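Local structure of 16 kDa salivary peptide (Culex quinquefasciatus, 7KCG) at residues R35-C40 against V78-K83; I14-E19 against L116-G121. The protein is a mosquito salivary protein of unknown function whose beta-trefoil, ricin-type lectin-like fold suggests that it may bind sugars. One frame throughout, in Å; residues are numbered along the deposited sequence.

In the fold
Both contacts belong to one all-beta chain folded as a beta-trefoil, and their centres lie about 15 Å apart, each about 10 Å from the centre of the molecule. Contact 1 pairs strand 34-40 with strand 76-81 and is nested, along the chain, inside the loop closed by contact 2, where segment 14-19, on strand 12-16, meets segment 116-121, on strand 115-118, nearly a hundred residues later. Strands 12-16, 34-40 and 76-81 share the large curled antiparallel sheet; strand 115-118 pairs with 125-128 instead. Phe39 links the two places by packing on Thr118 and Asn16, and Val78 touches Leu116, consistent with a shared core.

Contact 1 (R35-C40 against V78-K83); sequences RHVSFC and VFLWIK
Two antiparallel strands of the beta-trefoil, 34-40 and 76-81, meet here at the Arg35-Leu80 pair. Arg35 N gives its hydrogen to Leu80 O at 2.8 Å, and Leu80 N returns a bond to Arg35 O at 2.7 Å; both are nearly straight. The same Arg35 O also takes a CA-H contact from Phe79. The axes of segments 35-40 and 78-81 run at 123° to each other, far from strictly antiparallel, and the two strands part soon after this pair; both belong to the curled antiparallel sheet of the trefoil.

Two residues along from Arg35, Val37 faces the other strand with its two methyls divided between two partners. Val37 CG1 lies against Leu80 CG at 3.8 Å, while Val37 CG2, in the crowded position between backbone N and carbonyl carbon, reaches Val78 CG1 at 4.0 Å. Leu66 of strand 64-69 touches both Val37 and Val78, which extends this buried apolar patch to a third strand.

Across the strand from Val37, the rings of His36 and Phe79 lie side by side and point the same way, with planes inclined at 50°. His36 NE2 meets the edge of the Phe79 ring in its plane, 3.6 Å from Phe79 CE1. His30 and Tyr77 add further rings around Phe79.

Arg35 and Ile82 cross at about a right angle just beyond the strand end. Ile82 CD1 packs on Arg35 CB and, offset toward the rim, over one face of the guanidinium, 3.9 Å from Arg35 NH2. Arg35 NE forms a salt bridge with Glu64 OE1.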
loop_
_atom_site.group_PDB
_atom_site.type_symbol
_atom_site.label_atom_id
_atom_site.label_comp_id
_atom_site.label_asym_id
_atom_site.label_seq_id
_atom_site.Cartn_x
_atom_site.Cartn_y
_atom_site.Cartn_z
ATOM N N ARG A 35 0.833 6.600 -11.868
ATOM C CA ARG A 35 -0.521 6.003 -11.999
ATOM C C ARG A 35 -1.189 5.986 -10.628
ATOM O O ARG A 35 -0.494 5.841 -9.633
ATOM C CB ARG A 35 -0.474 4.589 -12.577
ATOM C CG ARG A 35 -1.802 3.851 -12.628
ATOM C CD ARG A 35 -1.699 2.412 -13.089
ATOM N NE ARG A 35 -0.650 2.228 -14.069
ATOM C CZ ARG A 35 -0.792 2.438 -15.369
ATOM N NH1 ARG A 35 -1.955 2.836 -15.850
ATOM N NH2 ARG A 35 0.229 2.249 -16.181
ATOM N N HIS A 36 -2.505 6.136 -10.591
ATOM C CA HIS A 36 -3.217 6.241 -9.299
ATOM C C HIS A 36 -3.487 4.867 -8.705
ATOM O O HIS A 36 -3.334 3.880 -9.412
ATOM C CB HIS A 36 -4.511 7.017 -9.515
ATOM C CG HIS A 36 -4.350 8.495 -9.401
ATOM N ND1 HIS A 36 -4.691 9.354 -10.422
ATOM C CD2 HIS A 36 -3.890 9.265 -8.394
ATOM C CE1 HIS A 36 -4.451 10.590 -10.045
ATOM N NE2 HIS A 36 -3.957 10.562 -8.809
ATOM N N VAL A 37 -3.870 4.836 -7.439
ATOM C CA VAL A 37 -4.214 3.576 -6.791
ATOM C C VAL A 37 -5.677 3.622 -6.377
ATOM O O VAL A 37 -6.230 4.690 -6.085
ATOM C CB VAL A 37 -3.329 3.270 -5.567
ATOM C CG1 VAL A 37 -1.894 3.033 -5.994
ATOM C CG2 VAL A 37 -3.410 4.407 -4.570
ATOM N N SER A 38 -6.299 2.450 -6.343
ATOM C CA SER A 38 -7.723 2.380 -6.068
ATOM C C SER A 38 -8.036 1.057 -5.373
ATOM O O SER A 38 -7.144 0.388 -4.838
ATOM C CB SER A 38 -8.515 2.574 -7.371
ATOM O OG SER A 38 -9.827 2.991 -7.072
ATOM N N PHE A 39 -9.316 0.711 -5.394
ATOM C CA PHE A 39 -9.785 -0.536 -4.758
ATOM C C PHE A 39 -10.574 -1.354 -5.773
ATOM O O PHE A 39 -10.988 -0.815 -6.802
ATOM C CB PHE A 39 -10.667 -0.218 -3.557
ATOM C CG PHE A 39 -9.956 0.292 -2.337
ATOM C CD1 PHE A 39 -9.294 -0.580 -1.494
ATOM C CD2 PHE A 39 -9.973 1.636 -2.025
ATOM C CE1 PHE A 39 -8.642 -0.112 -0.368
ATOM C CE2 PHE A 39 -9.317 2.101 -0.901
ATOM C CZ PHE A 39 -8.656 1.226 -0.075
ATOM N N CYS A 40 -10.730 -2.642 -5.494
ATOM C CA CYS A 40 -11.509 -3.547 -6.373
ATOM C C CYS A 40 -12.143 -4.645 -5.510
ATOM O O CYS A 40 -11.559 -4.985 -4.484
ATOM C CB CYS A 40 -10.638 -4.159 -7.456
ATOM S SG CYS A 40 -11.530 -4.560 -8.981
ATOM N N VAL A 78 -0.605 8.940 -3.090
ATOM C CA VAL A 78 0.012 7.626 -3.182
ATOM C C VAL A 78 -0.124 7.178 -4.624
ATOM O O VAL A 78 -1.239 7.140 -5.153
ATOM C CB VAL A 78 -0.658 6.614 -2.236
ATOM C CG1 VAL A 78 -0.128 5.233 -2.517
ATOM C CG2 VAL A 78 -0.437 7.018 -0.795
ATOM N N PHE A 79 1.001 6.830 -5.258
ATOM C CA PHE A 79 1.052 6.544 -6.686
ATOM C C PHE A 79 1.704 5.197 -6.963
ATOM O O PHE A 79 2.470 4.677 -6.157
ATOM C CB PHE A 79 1.896 7.584 -7.455
ATOM C CG PHE A 79 1.344 8.969 -7.452
ATOM C CD1 PHE A 79 0.059 9.223 -7.877
ATOM C CD2 PHE A 79 2.142 10.036 -7.064
ATOM C CE1 PHE A 79 -0.431 10.510 -7.899
ATOM C CE2 PHE A 79 1.657 11.326 -7.088
ATOM C CZ PHE A 79 0.364 11.558 -7.507
ATOM N N LEU A 80 1.442 4.678 -8.161
ATOM C CA LEU A 80 2.281 3.681 -8.807
ATOM C C LEU A 80 3.249 4.377 -9.771
ATOM O O LEU A 80 2.857 5.291 -10.497
ATOM C CB LEU A 80 1.423 2.663 -9.555
ATOM C CG LEU A 80 0.500 1.819 -8.677
ATOM C CD1 LEU A 80 -0.218 0.770 -9.497
ATOM C CD2 LEU A 80 1.329 1.176 -7.572
ATOM N N TRP A 81 4.512 3.940 -9.769
ATOM C CA TRP A 81 5.606 4.625 -10.473
ATOM C C TRP A 81 5.727 4.067 -11.893
ATOM O O TRP A 81 6.352 3.026 -12.111
ATOM C CB TRP A 81 6.889 4.466 -9.665
ATOM C CG TRP A 81 8.119 5.150 -10.173
ATOM C CD1 TRP A 81 9.347 4.590 -10.317
ATOM C CD2 TRP A 81 8.260 6.526 -10.543
ATOM N NE1 TRP A 81 10.239 5.517 -10.791
ATOM C CE2 TRP A 81 9.597 6.717 -10.930
ATOM C CE3 TRP A 81 7.384 7.610 -10.593
ATOM C CZ2 TRP A 81 10.081 7.947 -11.363
ATOM C CZ3 TRP A 81 7.868 8.831 -11.023
ATOM C CH2 TRP A 81 9.201 8.988 -11.406
ATOM N N ILE A 82 5.138 4.712 -12.902
ATOM C CA ILE A 82 5.120 4.127 -14.285
ATOM C C ILE A 82 6.517 4.032 -14.904
ATOM O O ILE A 82 6.785 3.041 -15.571
ATOM C CB ILE A 82 4.141 4.891 -15.195
ATOM C CG1 ILE A 82 2.769 5.043 -14.539
ATOM C CG2 ILE A 82 4.024 4.240 -16.561
ATOM C CD1 ILE A 82 1.767 5.752 -15.412
ATOM N N LYS A 83 7.383 5.000 -14.652
ATOM C CA LYS A 83 8.740 5.045 -15.259
ATOM C C LYS A 83 9.562 3.781 -14.982
ATOM O O LYS A 83 10.365 3.427 -15.850
ATOM C CB LYS A 83 9.453 6.306 -14.775
ATOM C CG LYS A 83 10.727 6.679 -15.518
ATOM C CD LYS A 83 10.879 8.160 -15.740
ATOM C CE LYS A 83 11.677 8.844 -14.653
ATOM N NZ LYS A 83 13.001 8.210 -14.453
#

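Contact 2 (I14-E19 against L116-G121); sequences IKNRHE and LFTQGG
Thr118 CG2 presses against the amide of Asn16, 3.5 Å from OD1 and equally close to CG; this is the tightly packed, buried part of the contact, with Glu19 CB a more distant touch. With CG anti to the backbone N (chi1 -178°), the Asn16 amide lies against that methyl; Asn16 OD1 accepts a straight bond from Glu19 N at 2.9 Å, on a lone pair and in the amide plane: an Asx motif in the turn after strand 12-16. Asn16 ND2 reaches Lys135 O and Thr118 OG1 bonds to Trp124 O, which satisfies both buried polar groups.

Toward solvent the fit is looser and mostly with backbone. Glu19 bends at chi2 (73°), and its OE1 receives Gly121 N at 2.8 Å from above the carboxylate plane, while OE2 forms a salt bridge with Arg21. Gly121 is poorly ordered, so this outer bond is less firmly defined than the inner packing. Exposed His18 brings its ring edge to Gly120 CA, 3.7 Å from His18 CD2.

Inward, Phe39 of strand 34-40 packs against both Asn16 and Thr118, Trp138 of strand 138-142 lies against Asn16, and strand 125-128 pairs with strand 115-118.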
loop_
_atom_site.group_PDB
_atom_site.type_symbol
_atom_site.label_atom_id
_atom_site.label_comp_id
_atom_site.label_asym_id
_atom_site.label_seq_id
_atom_site.Cartn_x
_atom_site.Cartn_y
_atom_site.Cartn_z
ATOM N N ILE A 14 -3.994 -7.537 -0.676
ATOM C CA ILE A 14 -3.944 -6.433 0.280
ATOM C C ILE A 14 -5.343 -5.844 0.365
ATOM O O ILE A 14 -5.834 -5.273 -0.614
ATOM C CB ILE A 14 -2.933 -5.350 -0.129
ATOM C CG1 ILE A 14 -1.526 -5.946 -0.234
ATOM C CG2 ILE A 14 -2.987 -4.186 0.843
ATOM C CD1 ILE A 14 -0.465 -4.970 -0.763
ATOM N N LYS A 15 -5.976 -5.962 1.531
ATOM C CA LYS A 15 -7.378 -5.603 1.701
ATOM C C LYS A 15 -7.526 -4.676 2.896
ATOM O O LYS A 15 -7.003 -4.967 3.973
ATOM C CB LYS A 15 -8.231 -6.859 1.885
ATOM C CG LYS A 15 -9.698 -6.590 2.144
ATOM C CD LYS A 15 -10.467 -7.892 2.329
ATOM N N ASN A 16 -8.241 -3.570 2.719
ATOM C CA ASN A 16 -8.416 -2.611 3.805
ATOM C C ASN A 16 -9.502 -3.102 4.740
ATOM O O ASN A 16 -10.516 -3.649 4.296
ATOM C CB ASN A 16 -8.782 -1.214 3.287
ATOM C CG ASN A 16 -8.911 -0.183 4.417
ATOM O OD1 ASN A 16 -9.999 0.043 4.958
ATOM N ND2 ASN A 16 -7.795 0.434 4.785
ATOM N N ARG A 17 -9.284 -2.911 6.043
ATOM C CA ARG A 17 -10.202 -3.498 7.014
ATOM C C ARG A 17 -11.519 -2.746 7.067
ATOM O O ARG A 17 -12.583 -3.371 7.129
ATOM C CB ARG A 17 -9.587 -3.520 8.405
ATOM C CG ARG A 17 -10.513 -4.153 9.424
ATOM C CD ARG A 17 -9.988 -3.985 10.825
ATOM N NE ARG A 17 -11.028 -4.246 11.814
ATOM C CZ ARG A 17 -10.967 -3.828 13.072
ATOM N NH1 ARG A 17 -9.907 -3.131 13.481
ATOM N NH2 ARG A 17 -11.956 -4.106 13.918
ATOM N N HIS A 18 -11.468 -1.412 7.070
ATOM C CA HIS A 18 -12.697 -0.629 7.128
ATOM C C HIS A 18 -13.492 -0.764 5.841
ATOM O O HIS A 18 -14.674 -1.122 5.860
ATOM C CB HIS A 18 -12.395 0.844 7.397
ATOM C CG HIS A 18 -13.600 1.725 7.273
ATOM N ND1 HIS A 18 -14.582 1.781 8.240
ATOM C CD2 HIS A 18 -13.996 2.563 6.285
ATOM C CE1 HIS A 18 -15.521 2.630 7.862
ATOM N NE2 HIS A 18 -15.191 3.115 6.678
ATOM N N GLU A 19 -12.856 -0.476 4.709
ATOM C CA GLU A 19 -13.586 -0.416 3.447
ATOM C C GLU A 19 -13.984 -1.802 2.954
ATOM O O GLU A 19 -15.019 -1.953 2.298
ATOM C CB GLU A 19 -12.737 0.315 2.407
ATOM C CG GLU A 19 -13.133 0.090 0.960
ATOM C CD GLU A 19 -14.412 0.808 0.583
ATOM O OE1 GLU A 19 -15.042 1.403 1.473
ATOM O OE2 GLU A 19 -14.795 0.768 -0.603
ATOM N N LEU A 116 -0.628 4.153 5.157
ATOM C CA LEU A 116 -1.626 4.020 4.108
ATOM C C LEU A 116 -3.022 3.995 4.724
ATOM O O LEU A 116 -3.254 3.359 5.761
ATOM C CB LEU A 116 -1.360 2.735 3.328
ATOM C CG LEU A 116 -1.709 2.614 1.854
ATOM C CD1 LEU A 116 -0.774 3.504 1.020
ATOM C CD2 LEU A 116 -1.565 1.153 1.446
ATOM N N PHE A 117 -3.950 4.698 4.083
ATOM C CA PHE A 117 -5.229 5.004 4.706
ATOM C C PHE A 117 -6.274 5.160 3.612
ATOM O O PHE A 117 -5.957 5.555 2.488
ATOM C CB PHE A 117 -5.081 6.276 5.567
ATOM C CG PHE A 117 -6.377 6.987 5.884
ATOM C CD1 PHE A 117 -6.924 7.908 4.994
ATOM C CD2 PHE A 117 -7.006 6.789 7.103
ATOM C CE1 PHE A 117 -8.105 8.573 5.293
ATOM C CE2 PHE A 117 -8.185 7.463 7.415
ATOM C CZ PHE A 117 -8.732 8.353 6.504
ATOM N N THR A 118 -7.521 4.823 3.936
ATOM C CA THR A 118 -8.622 5.182 3.053
ATOM C C THR A 118 -9.772 5.728 3.876
ATOM O O THR A 118 -10.007 5.296 5.010
ATOM C CB THR A 118 -9.112 4.005 2.196
ATOM O OG1 THR A 118 -10.068 4.487 1.236
ATOM C CG2 THR A 118 -9.762 2.929 3.051
ATOM N N GLN A 119 -10.538 6.612 3.245
ATOM C CA GLN A 119 -11.632 7.283 3.973
ATOM C C GLN A 119 -12.768 6.321 4.271
ATOM O O GLN A 119 -13.129 6.174 5.445
ATOM C CB GLN A 119 -12.160 8.448 3.147
ATOM C CG GLN A 119 -12.737 9.566 4.000
ATOM C CD GLN A 119 -11.705 10.184 4.909
ATOM O OE1 GLN A 119 -10.735 10.785 4.457
ATOM N NE2 GLN A 119 -11.916 10.054 6.208
ATOM N N GLY A 120 -13.347 5.755 3.241
ATOM C CA GLY A 120 -14.525 4.913 3.460
ATOM C C GLY A 120 -15.535 5.121 2.360
ATOM O O GLY A 120 -16.088 6.206 2.280
ATOM N N GLY A 121 -15.711 4.123 1.499
ATOM C CA GLY A 121 -16.667 4.211 0.377
ATOM C C GLY A 121 -16.063 5.015 -0.745
ATOM O O GLY A 121 -16.731 5.190 -1.772
#